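Local coordinates for glia-derived nexin (Homo sapiens, PDB 4DY0), which inhibits serine proteases such as thrombin, trypsin and urokinase, binds heparin, and promotes neurite extension by inhibiting thrombin, at residues L8-L11 and G12-G16; K25-P28 and H29-I32; L285-P288 and L289-L292. All coordinates share one frame; numbering follows the deposited sequence.

Two of the three contacts belong to helix 5-26 and its exit, the third to a short helix that packs against it. Contact 1 is the most buried: a regular helical turn whose serine and glutamate bond to each other and to residues beyond the helix. Contact 2, at the other end of that helix, lies on the surface, where a beta turn and a salt bridge made in one arginine conformer lead toward strand 32-34. Contact 3, on helix 286-291, is intermediate, with two buried leucines and a weak lysine-glutamate bridge outside. It meets contact 1 where Thr15 CG2 packs on Leu292 CD1 at 4.3 Å; contacts 1 and 2 stay about 9 Å apart at their nearest atoms.

Contact 1: residues L8-L11 and G12-G16; sequences LEEL and GSNTG
Glu9 OE1 is gripped by two donors, the hydroxyl of Ser13 one turn further along the helix and the ring nitrogen ND1 of His37. Ser13 OG gives its hydrogen to Glu9 OE1 over 3.1 Å, approaching on the anti side and 26° out of the carboxylate plane. Glu9 can offer its oxygen there because its chain, after leaving with CG opposite the backbone N (chi1 -179°), bends at chi2 and turns the carboxylate forward along the helix, toward Ser13. Ser13 OG is in turn met by the backbone N of Val370, so the hydroxyl relays between helix 5-26 and strand 369-376. Beneath this pair the shortest backbone bond runs from Ser13 N to Glu9 O, 2.8 Å. Asn14 N to Glu10 O at 2.9 Å and Thr15 N to Leu11 O at 3.1 Å continue the series, whereas the bond from Gly12 N to Leu8 O is weak. On another flank Glu10 and Asn14 run alongside each other in the same direction, CG of Glu10 4.0 Å from ND2 of Asn14, their carboxylate and amide planes turned 52° apart. Asn14 ND2 is hydrogen-bonded to Thr255 OG1, at the start of helix 255-262. A water lies 2.8 Å from Thr15 OG1 and donates a weak bond to Leu11 O, bridging hydroxyl and carbonyl. Two donors on the buried Glu9 carboxylate would be expected to stabilise its ionised form; through His37 and, by way of Ser13, Val370, the pair links helix 5-26 to helix 36-47 and strand 369-376.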
# COMPACT_ATOMS: atom_id res chain seq x y z
N LEU A 8 10.41 11.06 -9.24
CA LEU A 8 10.37 11.15 -7.79
C LEU A 8 9.41 10.13 -7.22
O LEU A 8 9.72 9.46 -6.23
CB LEU A 8 9.96 12.56 -7.36
CG LEU A 8 10.16 12.86 -5.88
CD1 LEU A 8 11.61 12.60 -5.50
CD2 LEU A 8 9.77 14.30 -5.58
N GLU A 9 8.24 10.00 -7.83
CA GLU A 9 7.25 9.04 -7.38
C GLU A 9 7.76 7.63 -7.58
O GLU A 9 7.53 6.75 -6.75
CB GLU A 9 5.93 9.23 -8.14
CG GLU A 9 4.84 8.28 -7.70
CD GLU A 9 4.66 8.25 -6.19
OE1 GLU A 9 4.27 7.19 -5.66
OE2 GLU A 9 4.90 9.29 -5.54
N GLU A 10 8.47 7.42 -8.68
CA GLU A 10 9.03 6.11 -9.00
C GLU A 10 9.98 5.64 -7.90
O GLU A 10 9.94 4.48 -7.49
CB GLU A 10 9.76 6.16 -10.34
CG GLU A 10 9.52 4.95 -11.20
CD GLU A 10 9.73 5.23 -12.67
OE1 GLU A 10 8.76 5.11 -13.45
OE2 GLU A 10 10.87 5.59 -13.05
N LEU A 11 10.83 6.54 -7.42
CA LEU A 11 11.76 6.20 -6.34
C LEU A 11 10.99 5.74 -5.11
O LEU A 11 11.33 4.73 -4.49
CB LEU A 11 12.64 7.40 -6.00
CG LEU A 11 13.70 7.78 -7.04
CD1 LEU A 11 14.32 9.13 -6.72
CD2 LEU A 11 14.77 6.71 -7.13
N GLY A 12 9.95 6.49 -4.76
CA GLY A 12 9.16 6.20 -3.57
C GLY A 12 8.38 4.91 -3.69
O GLY A 12 8.36 4.09 -2.76
N SER A 13 7.72 4.72 -4.83
CA SER A 13 6.93 3.51 -5.06
C SER A 13 7.81 2.27 -5.07
O SER A 13 7.43 1.23 -4.53
CB SER A 13 6.13 3.62 -6.35
OG SER A 13 4.83 4.14 -6.10
N ASN A 14 8.99 2.37 -5.67
CA ASN A 14 9.91 1.24 -5.69
C ASN A 14 10.41 0.88 -4.30
O ASN A 14 10.54 -0.30 -3.98
CB ASN A 14 11.06 1.47 -6.66
CG ASN A 14 10.73 1.01 -8.07
OD1 ASN A 14 10.23 -0.10 -8.27
ND2 ASN A 14 11.01 1.87 -9.05
N THR A 15 10.69 1.89 -3.48
CA THR A 15 11.05 1.65 -2.09
C THR A 15 9.92 0.86 -1.44
O THR A 15 10.16 -0.16 -0.79
CB THR A 15 11.28 2.96 -1.31
OG1 THR A 15 12.47 3.59 -1.78
CG2 THR A 15 11.43 2.68 0.18
N GLY A 16 8.70 1.32 -1.63
CA GLY A 16 7.54 0.65 -1.06
C GLY A 16 7.38 -0.77 -1.56
O GLY A 16 7.05 -1.67 -0.80
O HOH W 1 12.09 6.31 -1.94

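Contact 2: residues K25-P28 and H29-I32; sequences KSRP and HDNI
Arg27 and Asp30 cross at a slant where the chain leaves helix 5-26, with guanidinium and carboxylate planes 52° apart. The arginine takes hold side-on: NE and NH1 both lie 2.7 Å from the same oxygen, Asp30 OD2, in a salt bridge that is forked at the acceptor. Arg27 is modelled in two positions and the bridge belongs to one, so it is provisional. The two donors reach that oxygen differently. NH1 comes on its syn side, 17° out of the carboxylate plane, while NE approaches from above that plane. Both N-H groups point somewhat past the oxygen, and OD1 stays 3.6 Å from NH1. Bends at chi2 and chi3 swing the guanidinium across the open end of the turn, toward the aspartate. At the root of the arginine chain the CD1 methyl of Ile32 rests 4.3 Å from Arg27 CB; the isoleucine also packs on Phe20 and Ile23 of the helix. On the outer side of the turn the imidazole of His29 carries Pro28 CB over one face, offset toward the rim of the ring. The backbone bond closing the turn, Asp30 N to Arg27 O, is weak at 3.4 Å. Asp30 O, at the last position of the turn, accepts from Gln375 NE2, and beyond it Asn31 bonds to the backbone of Asn377 and Lys378. Arg27 through Asp30 form a type I beta turn, with Pro28 and His29 at its two central positions, and in this serpin it links the end of helix 5-26 to strand 32-34.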
# COMPACT_ATOMS: atom_id res chain seq x y z
N LYS A 25 8.16 -12.55 0.77
CA LYS A 25 9.13 -13.65 0.84
C LYS A 25 9.13 -14.30 2.22
O LYS A 25 9.36 -15.50 2.34
CB LYS A 25 10.54 -13.18 0.45
CG LYS A 25 11.05 -13.79 -0.85
CD LYS A 25 12.08 -12.91 -1.55
CE LYS A 25 11.39 -11.78 -2.31
NZ LYS A 25 12.29 -11.10 -3.29
N SER A 26 8.87 -13.52 3.26
CA SER A 26 8.85 -14.07 4.61
C SER A 26 7.50 -14.72 4.91
O SER A 26 7.42 -15.64 5.73
CB SER A 26 9.18 -12.99 5.64
OG SER A 26 8.06 -12.18 5.93
N ARG A 27 6.45 -14.26 4.23
CA ARG A 27 5.09 -14.77 4.44
C ARG A 27 4.45 -15.20 3.11
O ARG A 27 3.51 -14.56 2.63
CB ARG A 27 4.22 -13.71 5.11
CG ARG A 27 4.84 -13.06 6.35
CD ARG A 27 5.04 -14.06 7.48
NE ARG A 27 3.79 -14.76 7.79
CZ ARG A 27 3.73 -15.97 8.35
NH1 ARG A 27 2.55 -16.53 8.59
NH2 ARG A 27 4.85 -16.63 8.66
N PRO A 28 4.96 -16.28 2.51
CA PRO A 28 4.55 -16.68 1.16
C PRO A 28 3.07 -17.01 1.02
O PRO A 28 2.50 -16.85 -0.06
CB PRO A 28 5.39 -17.94 0.89
CG PRO A 28 6.50 -17.89 1.88
CD PRO A 28 5.97 -17.19 3.08
N HIS A 29 2.45 -17.46 2.11
CA HIS A 29 1.08 -17.99 2.03
C HIS A 29 0.02 -17.11 2.69
O HIS A 29 -1.14 -17.51 2.80
CB HIS A 29 1.01 -19.41 2.59
CG HIS A 29 1.81 -20.40 1.80
ND1 HIS A 29 2.44 -21.48 2.38
CD2 HIS A 29 2.09 -20.47 0.48
CE1 HIS A 29 3.07 -22.18 1.45
NE2 HIS A 29 2.87 -21.58 0.29
N ASP A 30 0.41 -15.92 3.13
CA ASP A 30 -0.53 -15.01 3.78
C ASP A 30 -1.09 -13.97 2.82
O ASP A 30 -0.53 -13.71 1.75
CB ASP A 30 0.16 -14.29 4.94
CG ASP A 30 0.50 -15.22 6.08
OD1 ASP A 30 0.01 -16.37 6.09
OD2 ASP A 30 1.26 -14.79 6.97
N ASN A 31 -2.20 -13.36 3.22
CA ASN A 31 -2.72 -12.21 2.52
C ASN A 31 -1.92 -10.99 2.95
O ASN A 31 -1.91 -10.61 4.12
CB ASN A 31 -4.20 -12.03 2.82
CG ASN A 31 -5.05 -13.12 2.21
OD1 ASN A 31 -4.62 -13.82 1.28
ND2 ASN A 31 -6.27 -13.28 2.72
N ILE A 32 -1.21 -10.39 2.00
CA ILE A 32 -0.40 -9.23 2.30
C ILE A 32 -0.87 -8.06 1.45
O ILE A 32 -0.86 -8.13 0.23
CB ILE A 32 1.09 -9.49 2.03
CG1 ILE A 32 1.59 -10.66 2.89
CG2 ILE A 32 1.91 -8.25 2.32
CD1 ILE A 32 1.57 -10.38 4.38

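Contact 3: residues L285-P288 and L289-L292; sequences LKEP and LKVL
Leu289 N bonds to Leu285 O at 3.1 Å, and the same four-residue spacing joins Lys290 to Lys286, Val291 to Glu287 and Leu292 to Pro288, carrying the chain through the short helix 286-291. The proline ring replaces the amide hydrogen of residue 288, but its carbonyl still accepts from Leu292 N, at 3.3 Å. Outward from this frame, Lys290 lies beside both Lys286 and Glu287, all three running in the same direction. Its chain is extended beyond CG, with CG opposite the carbonyl carbon (chi1 -67°), and this carries CE and NZ back over the preceding turn. There NZ comes within 3.3 Å of Glu287 OE2, a weak salt bridge, while CE lies 3.5 Å from the same oxygen. Glu287 bends at chi2 to bring its carboxylate alongside the lysine. Close by, the same CE touches Lys286 CG at 3.7 Å through the aliphatic parts of the chains. The two ammonium groups are 5.8 Å apart, NZ to NZ; a bend at chi3 takes that of Lys286 to Ser318 O. On the inner side CD1 of Leu289 packs on CB of Leu285 at 4.0 Å. Both leucines also reach Ile320 of strand 319-328 and the helix 36-47, whereas Pro288 and Val291 touch Gln22 of helix 5-26. Chemically, Leu285 and Leu289 bury hydrocarbon against strand and helix, while Lys286, Glu287 and Lys290 lie on a more exposed side. Since Lys286 has a carbonyl as partner and Lys290 a carboxylate, the like charges are drawn to different acceptors, which should ease their repulsion while their methylene chains remain packed together.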
# COMPACT_ATOMS: atom_id res chain seq x y z
N LEU A 285 6.17 -1.97 9.78
CA LEU A 285 7.19 -1.78 8.75
C LEU A 285 8.62 -1.85 9.28
O LEU A 285 9.57 -1.89 8.51
CB LEU A 285 6.97 -0.45 8.03
CG LEU A 285 6.08 -0.46 6.78
CD1 LEU A 285 5.18 -1.68 6.74
CD2 LEU A 285 5.27 0.83 6.67
N LYS A 286 8.77 -1.88 10.60
CA LYS A 286 10.09 -1.81 11.23
C LYS A 286 11.15 -2.75 10.65
O LYS A 286 12.20 -2.29 10.18
CB LYS A 286 9.98 -2.02 12.75
CG LYS A 286 11.32 -2.11 13.46
CD LYS A 286 11.19 -1.84 14.95
CE LYS A 286 10.26 -2.83 15.62
NZ LYS A 286 10.07 -2.52 17.05
N GLU A 287 10.91 -4.05 10.68
CA GLU A 287 11.93 -5.02 10.27
C GLU A 287 12.36 -4.90 8.80
O GLU A 287 13.55 -4.84 8.51
CB GLU A 287 11.49 -6.45 10.60
CG GLU A 287 11.37 -6.72 12.09
CD GLU A 287 12.69 -6.49 12.82
OE1 GLU A 287 13.72 -7.06 12.39
OE2 GLU A 287 12.69 -5.75 13.82
N PRO A 288 11.38 -4.85 7.88
CA PRO A 288 11.72 -4.68 6.47
C PRO A 288 12.55 -3.42 6.24
O PRO A 288 13.49 -3.43 5.44
CB PRO A 288 10.36 -4.56 5.80
CG PRO A 288 9.43 -5.31 6.70
CD PRO A 288 9.94 -5.06 8.09
N LEU A 289 12.21 -2.34 6.94
CA LEU A 289 12.98 -1.10 6.79
C LEU A 289 14.44 -1.28 7.23
O LEU A 289 15.35 -0.76 6.60
CB LEU A 289 12.30 0.06 7.52
CG LEU A 289 11.00 0.55 6.86
CD1 LEU A 289 10.34 1.62 7.69
CD2 LEU A 289 11.25 1.05 5.44
N LYS A 290 14.65 -2.02 8.31
CA LYS A 290 16.01 -2.32 8.76
C LYS A 290 16.82 -3.01 7.65
O LYS A 290 17.97 -2.66 7.40
CB LYS A 290 15.99 -3.22 9.99
CG LYS A 290 15.44 -2.59 11.24
CD LYS A 290 15.61 -3.54 12.43
CE LYS A 290 14.94 -3.01 13.68
NZ LYS A 290 15.21 -3.89 14.85
N VAL A 291 16.21 -4.01 7.01
CA VAL A 291 16.88 -4.75 5.94
C VAL A 291 17.33 -3.80 4.83
O VAL A 291 18.35 -4.04 4.18
CB VAL A 291 15.97 -5.84 5.35
CG1 VAL A 291 16.58 -6.43 4.07
CG2 VAL A 291 15.70 -6.93 6.38
N LEU A 292 16.57 -2.72 4.64
CA LEU A 292 16.93 -1.70 3.65
C LEU A 292 18.04 -0.78 4.14
O LEU A 292 18.58 0.01 3.37
CB LEU A 292 15.70 -0.86 3.27
CG LEU A 292 14.61 -1.55 2.45
CD1 LEU A 292 13.55 -0.54 2.03
CD2 LEU A 292 15.20 -2.26 1.23